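Local coordinates for protein malonate decarboxylase subunit alpha (Acinetobacter baumannii ATCC 17978, PDB 6MPR) that probably exchanges the acetyl group on the acyl carrier protein for a malonyl group, as the alpha subunit of malonate decarboxylase, at residues R237-I242 / I277-P282; L306-E311 / L541-N546; F272-I277 / V431-T436; M249-I254 / T535-E540. All coordinates share one frame; numbering follows the deposited sequence.

Contact 1 (R237-I242 / I277-P282)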
# COMPACT_ATOMS: atom_id res chain seq x y z
N ARG A 237 15.38 -3.95 -22.16
CA ARG A 237 15.11 -4.85 -23.27
C ARG A 237 15.81 -4.30 -24.51
O ARG A 237 15.65 -3.13 -24.85
CB ARG A 237 13.61 -5.01 -23.52
CG ARG A 237 12.90 -5.81 -22.42
CD ARG A 237 13.38 -7.27 -22.42
NE ARG A 237 12.79 -8.04 -21.32
CZ ARG A 237 13.29 -8.09 -20.09
NH1 ARG A 237 14.39 -7.40 -19.81
NH2 ARG A 237 12.70 -8.82 -19.15
N ASP A 238 16.61 -5.14 -25.15
CA ASP A 238 17.34 -4.73 -26.35
C ASP A 238 16.36 -4.54 -27.51
O ASP A 238 15.77 -5.52 -27.97
CB ASP A 238 18.37 -5.80 -26.72
CG ASP A 238 19.33 -5.34 -27.81
OD1 ASP A 238 18.95 -4.52 -28.67
OD2 ASP A 238 20.48 -5.82 -27.81
N PRO A 239 16.20 -3.32 -28.03
CA PRO A 239 15.28 -3.10 -29.16
C PRO A 239 15.55 -4.00 -30.36
O PRO A 239 14.64 -4.24 -31.15
CB PRO A 239 15.51 -1.63 -29.51
CG PRO A 239 15.97 -1.01 -28.23
CD PRO A 239 16.81 -2.06 -27.58
N LYS A 240 16.78 -4.49 -30.54
CA LYS A 240 17.07 -5.29 -31.73
C LYS A 240 16.29 -6.59 -31.75
O LYS A 240 16.07 -7.15 -32.84
CB LYS A 240 18.57 -5.59 -31.84
CG LYS A 240 19.03 -6.75 -30.96
CD LYS A 240 20.45 -7.20 -31.28
CE LYS A 240 20.96 -8.17 -30.22
NZ LYS A 240 22.24 -8.83 -30.56
N HIS A 241 15.83 -7.07 -30.59
CA HIS A 241 15.08 -8.32 -30.48
C HIS A 241 13.57 -8.12 -30.54
O HIS A 241 12.83 -9.11 -30.46
CB HIS A 241 15.44 -9.03 -29.17
CG HIS A 241 16.82 -9.61 -29.17
ND1 HIS A 241 17.68 -9.50 -28.10
CD2 HIS A 241 17.49 -10.31 -30.12
CE1 HIS A 241 18.82 -10.10 -28.38
NE2 HIS A 241 18.73 -10.60 -29.60
N ILE A 242 13.09 -6.88 -30.66
CA ILE A 242 11.66 -6.66 -30.85
C ILE A 242 11.26 -7.09 -32.26
O ILE A 242 11.93 -6.75 -33.25
CB ILE A 242 11.31 -5.18 -30.60
CG1 ILE A 242 11.65 -4.77 -29.16
CG2 ILE A 242 9.84 -4.93 -30.88
CD1 ILE A 242 11.60 -3.26 -28.91
N ILE A 277 5.62 -0.89 -27.11
CA ILE A 277 4.70 0.21 -26.83
C ILE A 277 5.47 1.49 -26.56
O ILE A 277 5.21 2.54 -27.17
CB ILE A 277 3.79 -0.14 -25.63
CG1 ILE A 277 2.77 -1.21 -26.00
CG2 ILE A 277 3.07 1.11 -25.12
CD1 ILE A 277 1.93 -1.67 -24.82
N GLU A 278 6.42 1.43 -25.62
CA GLU A 278 7.23 2.59 -25.27
C GLU A 278 7.92 3.18 -26.49
O GLU A 278 7.97 4.40 -26.65
CB GLU A 278 8.25 2.19 -24.19
CG GLU A 278 7.60 1.65 -22.91
CD GLU A 278 8.56 0.92 -21.97
OE1 GLU A 278 9.79 1.09 -22.09
OE2 GLU A 278 8.05 0.15 -21.12
N LEU A 279 8.43 2.32 -27.38
CA LEU A 279 9.20 2.77 -28.53
C LEU A 279 8.36 3.22 -29.72
O LEU A 279 8.90 3.86 -30.63
CB LEU A 279 10.18 1.68 -28.98
CG LEU A 279 11.36 1.52 -28.02
CD1 LEU A 279 12.20 0.29 -28.38
CD2 LEU A 279 12.21 2.78 -28.02
N ILE A 280 7.06 2.93 -29.75
CA ILE A 280 6.23 3.43 -30.84
C ILE A 280 5.29 4.54 -30.40
O ILE A 280 4.59 5.10 -31.24
CB ILE A 280 5.45 2.32 -31.58
CG1 ILE A 280 4.32 1.75 -30.72
CG2 ILE A 280 6.37 1.23 -32.11
CD1 ILE A 280 3.39 0.85 -31.49
N LEU A 281 5.26 4.89 -29.12
CA LEU A 281 4.56 6.12 -28.75
C LEU A 281 5.02 7.32 -29.58
O LEU A 281 4.16 8.02 -30.13
CB LEU A 281 4.71 6.40 -27.25
CG LEU A 281 3.82 5.56 -26.34
CD1 LEU A 281 4.23 5.84 -24.91
CD2 LEU A 281 2.35 5.92 -26.58
N PRO A 282 6.33 7.59 -29.74
CA PRO A 282 6.72 8.80 -30.47
C PRO A 282 6.56 8.70 -31.98
O PRO A 282 6.79 9.70 -32.68
CB PRO A 282 8.21 8.97 -30.10
CG PRO A 282 8.42 8.08 -28.90
CD PRO A 282 7.49 6.94 -29.11

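Contact 2 (L306-E311 / L541-N546)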
# COMPACT_ATOMS: atom_id res chain seq x y z
N LEU A 306 12.28 3.67 -22.70
CA LEU A 306 11.44 4.86 -22.54
C LEU A 306 12.15 6.15 -22.95
O LEU A 306 11.50 7.20 -23.01
CB LEU A 306 10.95 4.98 -21.08
CG LEU A 306 9.72 5.85 -20.81
CD1 LEU A 306 8.49 5.21 -21.46
CD2 LEU A 306 9.51 6.02 -19.30
N ILE A 307 13.44 6.11 -23.25
CA ILE A 307 14.17 7.34 -23.57
C ILE A 307 13.53 8.14 -24.71
O ILE A 307 13.33 9.35 -24.55
CB ILE A 307 15.66 7.04 -23.81
CG1 ILE A 307 16.32 6.60 -22.49
CG2 ILE A 307 16.37 8.25 -24.40
CD1 ILE A 307 17.77 6.19 -22.63
N PRO A 308 13.17 7.54 -25.85
CA PRO A 308 12.56 8.36 -26.91
C PRO A 308 11.24 9.02 -26.48
O PRO A 308 10.99 10.18 -26.82
CB PRO A 308 12.38 7.36 -28.06
CG PRO A 308 13.46 6.35 -27.83
CD PRO A 308 13.47 6.18 -26.33
N ALA A 309 10.41 8.30 -25.73
CA ALA A 309 9.17 8.88 -25.21
C ALA A 309 9.43 10.03 -24.24
O ALA A 309 8.65 10.98 -24.18
CB ALA A 309 8.33 7.79 -24.53
N ILE A 310 10.51 9.95 -23.44
CA ILE A 310 10.87 11.08 -22.60
C ILE A 310 11.36 12.24 -23.45
O ILE A 310 10.93 13.38 -23.28
CB ILE A 310 11.94 10.68 -21.58
CG1 ILE A 310 11.42 9.61 -20.63
CG2 ILE A 310 12.40 11.91 -20.79
CD1 ILE A 310 12.53 9.00 -19.79
N GLU A 311 12.28 11.96 -24.38
CA GLU A 311 12.91 13.04 -25.14
C GLU A 311 11.91 13.80 -26.00
O GLU A 311 12.10 14.99 -26.26
CB GLU A 311 14.04 12.49 -26.01
CG GLU A 311 15.21 11.92 -25.21
CD GLU A 311 15.81 12.95 -24.26
OE1 GLU A 311 16.34 13.97 -24.74
OE2 GLU A 311 15.73 12.74 -23.03
N LEU A 541 8.64 1.13 -37.37
CA LEU A 541 7.88 1.98 -36.47
C LEU A 541 8.63 2.28 -35.17
O LEU A 541 8.31 3.27 -34.50
CB LEU A 541 6.55 1.33 -36.12
CG LEU A 541 5.35 1.74 -36.97
CD1 LEU A 541 4.09 1.11 -36.41
CD2 LEU A 541 5.22 3.26 -37.02
N LEU A 542 9.61 1.46 -34.80
CA LEU A 542 10.33 1.67 -33.55
C LEU A 542 11.15 2.96 -33.60
O LEU A 542 11.90 3.19 -34.55
CB LEU A 542 11.24 0.48 -33.27
CG LEU A 542 10.54 -0.85 -33.01
CD1 LEU A 542 11.54 -1.99 -33.11
CD2 LEU A 542 9.84 -0.86 -31.64
N ALA A 543 11.01 3.80 -32.57
CA ALA A 543 11.82 5.02 -32.50
C ALA A 543 13.30 4.70 -32.37
O ALA A 543 14.15 5.50 -32.78
CB ALA A 543 11.37 5.89 -31.32
N ALA A 544 13.63 3.55 -31.78
CA ALA A 544 15.00 3.07 -31.71
C ALA A 544 15.01 1.60 -32.09
O ALA A 544 14.20 0.82 -31.58
CB ALA A 544 15.59 3.27 -30.30
N LYS A 545 15.93 1.22 -32.98
CA LYS A 545 16.04 -0.15 -33.48
C LYS A 545 17.04 -1.00 -32.70
O LYS A 545 17.05 -2.22 -32.87
CB LYS A 545 16.47 -0.13 -34.96
CG LYS A 545 15.33 0.01 -35.96
CD LYS A 545 14.65 1.35 -35.85
CE LYS A 545 13.74 1.61 -37.04
NZ LYS A 545 13.17 2.98 -36.97
N ASN A 546 17.88 -0.38 -31.88
CA ASN A 546 18.93 -1.12 -31.19
C ASN A 546 19.41 -0.26 -30.02
O ASN A 546 18.95 0.87 -29.83
CB ASN A 546 20.08 -1.47 -32.15
CG ASN A 546 20.61 -0.26 -32.91
OD1 ASN A 546 20.76 0.83 -32.36
ND2 ASN A 546 20.88 -0.46 -34.19

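Contact 3 (F272-I277 / V431-T436)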
# COMPACT_ATOMS: atom_id res chain seq x y z
N PHE A 272 9.32 -7.52 -24.22
CA PHE A 272 9.39 -6.97 -25.57
C PHE A 272 8.05 -6.40 -26.00
O PHE A 272 8.01 -5.45 -26.78
CB PHE A 272 9.88 -8.03 -26.56
CG PHE A 272 11.31 -8.45 -26.36
CD1 PHE A 272 12.34 -7.52 -26.46
CD2 PHE A 272 11.63 -9.76 -26.08
CE1 PHE A 272 13.66 -7.89 -26.28
CE2 PHE A 272 12.95 -10.15 -25.90
CZ PHE A 272 13.96 -9.20 -25.99
N ASN A 273 6.95 -6.98 -25.51
CA ASN A 273 5.63 -6.46 -25.83
C ASN A 273 5.47 -5.02 -25.35
O ASN A 273 5.00 -4.15 -26.09
CB ASN A 273 4.55 -7.36 -25.22
CG ASN A 273 4.76 -7.60 -23.73
OD1 ASN A 273 5.90 -7.63 -23.24
ND2 ASN A 273 3.66 -7.78 -23.01
N THR A 274 5.87 -4.75 -24.11
CA THR A 274 5.68 -3.39 -23.60
C THR A 274 6.81 -2.46 -24.03
O THR A 274 6.60 -1.25 -24.11
CB THR A 274 5.54 -3.41 -22.07
OG1 THR A 274 6.63 -4.13 -21.47
CG2 THR A 274 4.21 -4.06 -21.66
N ALA A 275 8.00 -3.00 -24.31
CA ALA A 275 9.07 -2.16 -24.86
C ALA A 275 8.66 -1.59 -26.21
O ALA A 275 8.92 -0.42 -26.52
CB ALA A 275 10.36 -2.96 -24.99
N ALA A 276 8.00 -2.42 -27.04
CA ALA A 276 7.48 -1.94 -28.32
C ALA A 276 6.49 -0.80 -28.13
O ALA A 276 6.50 0.17 -28.89
CB ALA A 276 6.85 -3.10 -29.10
N ILE A 277 5.62 -0.89 -27.11
CA ILE A 277 4.70 0.21 -26.83
C ILE A 277 5.47 1.49 -26.56
O ILE A 277 5.21 2.54 -27.17
CB ILE A 277 3.79 -0.14 -25.63
CG1 ILE A 277 2.77 -1.21 -26.00
CG2 ILE A 277 3.07 1.11 -25.12
CD1 ILE A 277 1.93 -1.67 -24.82
N VAL A 431 -4.42 -5.39 -17.87
CA VAL A 431 -4.30 -5.94 -19.22
C VAL A 431 -3.32 -7.11 -19.19
O VAL A 431 -2.17 -6.95 -18.76
CB VAL A 431 -3.82 -4.88 -20.22
CG1 VAL A 431 -3.83 -5.46 -21.65
CG2 VAL A 431 -4.67 -3.61 -20.10
N GLN A 432 -3.75 -8.26 -19.68
CA GLN A 432 -2.85 -9.36 -19.99
C GLN A 432 -2.52 -9.32 -21.48
O GLN A 432 -3.39 -9.58 -22.32
CB GLN A 432 -3.46 -10.71 -19.62
CG GLN A 432 -3.28 -11.08 -18.17
CD GLN A 432 -1.86 -11.52 -17.84
OE1 GLN A 432 -1.54 -11.80 -16.70
NE2 GLN A 432 -0.99 -11.56 -18.85
N MET A 433 -1.26 -8.99 -21.80
CA MET A 433 -0.79 -8.81 -23.17
C MET A 433 0.18 -9.95 -23.45
O MET A 433 1.33 -9.92 -22.98
CB MET A 433 -0.13 -7.44 -23.35
CG MET A 433 0.52 -7.22 -24.68
SD MET A 433 1.27 -5.57 -24.69
CE MET A 433 1.51 -5.33 -26.42
N VAL A 434 -0.27 -10.94 -24.21
CA VAL A 434 0.40 -12.23 -24.29
C VAL A 434 0.23 -12.79 -25.71
O VAL A 434 -0.86 -12.68 -26.28
CB VAL A 434 -0.19 -13.11 -23.16
CG1 VAL A 434 -1.16 -14.14 -23.68
CG2 VAL A 434 0.91 -13.67 -22.24
N GLU A 435 1.29 -13.37 -26.27
CA GLU A 435 1.12 -14.08 -27.53
C GLU A 435 0.48 -15.45 -27.25
O GLU A 435 0.53 -15.97 -26.13
CB GLU A 435 2.45 -14.27 -28.26
CG GLU A 435 3.18 -12.97 -28.59
CD GLU A 435 4.62 -13.18 -29.03
OE1 GLU A 435 4.84 -13.90 -30.03
OE2 GLU A 435 5.52 -12.65 -28.35
N THR A 436 -0.16 -16.00 -28.28
CA THR A 436 -0.92 -17.23 -28.05
C THR A 436 -0.02 -18.43 -27.77
O THR A 436 -0.44 -19.36 -27.09
CB THR A 436 -1.86 -17.49 -29.23
OG1 THR A 436 -1.12 -17.60 -30.46
CG2 THR A 436 -2.87 -16.35 -29.33

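Contact 4 (M249-I254 / T535-E540)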
# COMPACT_ATOMS: atom_id res chain seq x y z
N MET A 249 1.02 -5.92 -31.56
CA MET A 249 0.32 -5.92 -30.28
C MET A 249 0.43 -4.56 -29.60
O MET A 249 -0.53 -4.10 -28.98
CB MET A 249 0.87 -7.04 -29.40
CG MET A 249 0.49 -8.43 -29.93
SD MET A 249 1.41 -9.74 -29.10
CE MET A 249 0.67 -9.69 -27.48
N ALA A 250 1.59 -3.91 -29.72
CA ALA A 250 1.77 -2.57 -29.16
C ALA A 250 0.85 -1.55 -29.83
O ALA A 250 0.29 -0.68 -29.16
CB ALA A 250 3.23 -2.15 -29.28
N MET A 251 0.68 -1.65 -31.15
CA MET A 251 -0.26 -0.76 -31.84
C MET A 251 -1.68 -0.95 -31.31
O MET A 251 -2.40 0.03 -31.09
CB MET A 251 -0.23 -1.01 -33.35
CG MET A 251 1.02 -0.48 -34.06
SD MET A 251 1.19 -1.21 -35.70
CE MET A 251 0.36 -0.01 -36.74
N MET A 252 -2.11 -2.20 -31.15
CA MET A 252 -3.45 -2.46 -30.63
C MET A 252 -3.61 -1.99 -29.19
O MET A 252 -4.68 -1.49 -28.82
CB MET A 252 -3.77 -3.95 -30.77
CG MET A 252 -3.89 -4.38 -32.23
SD MET A 252 -4.65 -6.00 -32.42
CE MET A 252 -3.31 -7.07 -31.90
N ALA A 253 -2.58 -2.14 -28.35
CA ALA A 253 -2.64 -1.59 -27.00
C ALA A 253 -2.85 -0.08 -27.02
O ALA A 253 -3.65 0.44 -26.24
CB ALA A 253 -1.36 -1.94 -26.22
N ILE A 254 -2.15 0.63 -27.89
CA ILE A 254 -2.22 2.09 -27.88
C ILE A 254 -3.57 2.56 -28.39
O ILE A 254 -4.22 3.43 -27.80
CB ILE A 254 -1.08 2.69 -28.71
CG1 ILE A 254 0.25 2.43 -28.00
CG2 ILE A 254 -1.34 4.18 -28.96
CD1 ILE A 254 1.50 2.74 -28.82
N THR A 535 0.55 -5.46 -42.07
CA THR A 535 1.76 -5.07 -42.79
C THR A 535 2.30 -3.71 -42.36
O THR A 535 3.43 -3.37 -42.73
CB THR A 535 1.50 -5.05 -44.30
OG1 THR A 535 0.61 -3.97 -44.62
CG2 THR A 535 0.88 -6.36 -44.73
N ASP A 536 1.54 -2.92 -41.61
CA ASP A 536 2.08 -1.68 -41.07
C ASP A 536 2.84 -1.89 -39.76
O ASP A 536 3.54 -0.98 -39.32
CB ASP A 536 0.95 -0.66 -40.86
CG ASP A 536 0.35 -0.20 -42.17
OD1 ASP A 536 1.08 -0.15 -43.18
OD2 ASP A 536 -0.86 0.11 -42.19
N ALA A 537 2.72 -3.07 -39.15
CA ALA A 537 3.35 -3.36 -37.87
C ALA A 537 4.74 -3.92 -38.13
O ALA A 537 4.95 -5.13 -38.17
CB ALA A 537 2.49 -4.33 -37.07
N THR A 538 5.72 -3.03 -38.30
CA THR A 538 7.08 -3.41 -38.64
C THR A 538 8.05 -2.73 -37.68
O THR A 538 7.70 -1.79 -36.97
CB THR A 538 7.44 -3.03 -40.09
OG1 THR A 538 7.56 -1.61 -40.19
CG2 THR A 538 6.36 -3.51 -41.07
N ARG A 539 9.30 -3.21 -37.68
CA ARG A 539 10.35 -2.58 -36.88
C ARG A 539 10.65 -1.15 -37.32
O ARG A 539 11.24 -0.39 -36.54
CB ARG A 539 11.63 -3.42 -36.92
CG ARG A 539 11.52 -4.77 -36.22
CD ARG A 539 12.82 -5.56 -36.37
NE ARG A 539 13.99 -4.69 -36.18
CZ ARG A 539 14.49 -4.35 -35.00
NH1 ARG A 539 13.94 -4.81 -33.88
NH2 ARG A 539 15.54 -3.54 -34.94
N GLU A 540 10.27 -0.75 -38.54
CA GLU A 540 10.48 0.64 -38.93
C GLU A 540 9.69 1.61 -38.06
O GLU A 540 10.03 2.80 -38.01
CB GLU A 540 10.14 0.83 -40.40
CG GLU A 540 11.23 0.35 -41.34
CD GLU A 540 12.57 1.02 -41.07
OE1 GLU A 540 12.68 2.25 -41.23
OE2 GLU A 540 13.52 0.31 -40.66

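Contact 1 (R237-I242 / I277-P282)
Pro239, in a 3-10 turn at 239-241, faces Leu279 of helix 277-282 with their CA atoms 8.5 Å apart, the nearest backbone approach of the two segments. One methyl of Leu279 makes the contact. Its chi1 of -73°, with CG anti to the carbonyl carbon, sends the branch outward from the helix and brings CD1 up against two apolar groups of the loop, both on its far side from the helix. Ile242 CD1 lies 3.6 Å from Leu279 CD1, the two side chains meeting at a slant. Pro239 crosses the leucine at about a right angle, and its ring atoms CB and CG each lie 4.0 Å from Leu279 CD1.

The turn is shaped locally. Asp238 begins it with an Asx turn, in which OD1 receives Lys240 N at 2.9 Å, reached from above the carboxylate plane. Arg539 NH1 ties it from outside, bonding to both Pro239 O and Ile242 O. On the helix, Ile277 O accepts from Ile280 N and Leu281 N, and the helix kinks at Pro282, whose nitrogen has no hydrogen to give to the preceding turn.

The arrangement illustrates how a loop leading into one helix can be seated on another. Ile242, just ahead of helix 244-261, also packs on Phe272 and Ala276 of helix 272-287, while Pro239 rests against Ile547 and Leu550 of helix 547-553, and Leu279 meets Leu542 from the loop before that helix.

Contact 2 (L306-E311 / L541-N546)
Pro308 presents the CB-CG side of its ring to the methyl of Ala543, and this small meeting of apolar groups is nearly the whole interface. Pro308 CB stands 3.7 Å from Ala543 CB, and Pro308 CG is a little farther from the same Ala543 CB at 4.1 Å. Ala544 CB approaches more loosely, 4.5 Å from Pro308 CG, so that the two alanine methyls together border one side of the ring. The CB bonds of all three residues point across the gap, and no hydrogen bond spans it. Such short side chains let the backbones come close: the CA atoms of Pro308 and Ala543 are 6.6 Å apart.

The loop keeps its form by polar bonds made elsewhere. Lys545 curls back so that NZ meets Leu542 O at 2.7 Å, almost in line with the carbonyl bond (162° at the oxygen). Ala543 O receives Trp553 NE1, and the same tryptophan also packs against Pro308. Farther along the short helix, Ile310 and Glu311 touch Trp20 of the second subunit, so the helix also takes part in the dimer interface.

After running past helix 307-311 at Ala543 and Ala544, the loop ends in the N-cap of helix 547-553: the side-chain oxygen of Asn546, OD1, takes the N-H of Asp549 three residues on, as is usual for an N-cap.

Contact 3 (F272-I277 / V431-T436)
Thr274 OG1 is held by Gly269 O through a hydrogen bond and by Gly271 O through a weak one, while its CG2 lies 4.5 Å from Met433 SD at the margin of the contact. The setting is an alpha/beta arrangement consistent with the Rossmann-like clan of the family: helix 272-277 follows strand 265-268 and lies against a mainly parallel sheet that includes strand 431-433. The short axes approach to 10.5 Å, with 105° between their directions.

Met433 bridges that gap. Its CG stands opposite the backbone nitrogen (chi1 173°) and the chain beyond is extended, a conformation that carries the thioether straight from the strand to the first turn of the helix. There it slides past Asn273 in the reverse direction, with Met433 SD and CE each about 3.8 Å from Asn273 CB. Ile277 comes from the next turn and meets it tip to tip, its CD1 4.0 Å from Met433 SD.

The amide of Asn273 is less certain, since two conformers exist. In one of them ND2 is 3.2 Å from Met433 O and lies alongside the methionine's CG.

Met249 of helix 244-261, Ile365 of strand 363-366 and Leu476 of strand 474-477 also touch Met433. Its terminal methyl CE finally reaches the helix backbone, 3.7 Å from Asn273 O, an oxygen that accepts a weak bond from Ile277 N.

Contact 4 (M249-I254 / T535-E540)
Met251 projects from helix 249-254 onto Ala537, the centre of an inverse gamma turn in the loop that leads to helix 547-553. The methionine can be followed atom by atom. CB leaves the helix in the direction of the loop. CG, anti to the carbonyl carbon at chi1 -73°, continues the reach. The sulfur makes the closest approach, with Met251 SD 3.6 Å from Ala537 CB and nearly as close to Ala537 CA, so that it lies against the alanine's backbone as well as its methyl. Met251 SD also packs on Leu541 CD1, at 3.8 Å. Rotation about the CG-SD bond (chi3 93°) swings the terminal methyl out of line, and it turns off along the loop instead of running on into it. Met251 CE consequently comes to rest 4.2 Å from both the CB and the carbonyl oxygen of Asp536.

A small residue at the turn suits this approach: its methyl is shared by Met251 and, on the same helix 244-261, by Val247 and Leu248. Ile532 also packs on Met251, while Asp536 forms the exposed border. On its other flanks the helix packs on helix 272-287 through Ala250, Ala253 and Ile254, and on strand 474-477 through Met252 and Ala253.

The turn itself is closed by a weak bond from Thr538 N to Asp536 O, 3.2 Å long, beside the oxygen's contact with Met251 CE.

In the fold
The four contacts cluster at and beside helix 272-287, and contact 3 joins it to strand 429-433. Contacts 1 and 2 are nearest, their centres about 6 Å apart, and Leu279 O joins Ala543 N directly at 2.9 Å. Contact 3 shares Ile277 with contact 1 and lies about 11 Å from it between centres. Contact 4 is also about 11 Å from contact 3; Ile277 CG1 meets Ala250 CB at 3.4 Å. Arg539, in the loop of contact 4, reaches the 237-242 turn of contact 1 and, through its NH2, Lys545 O of contact 2 (2.9 Å). Thus one C-terminal loop, 535-546, links three separate helices.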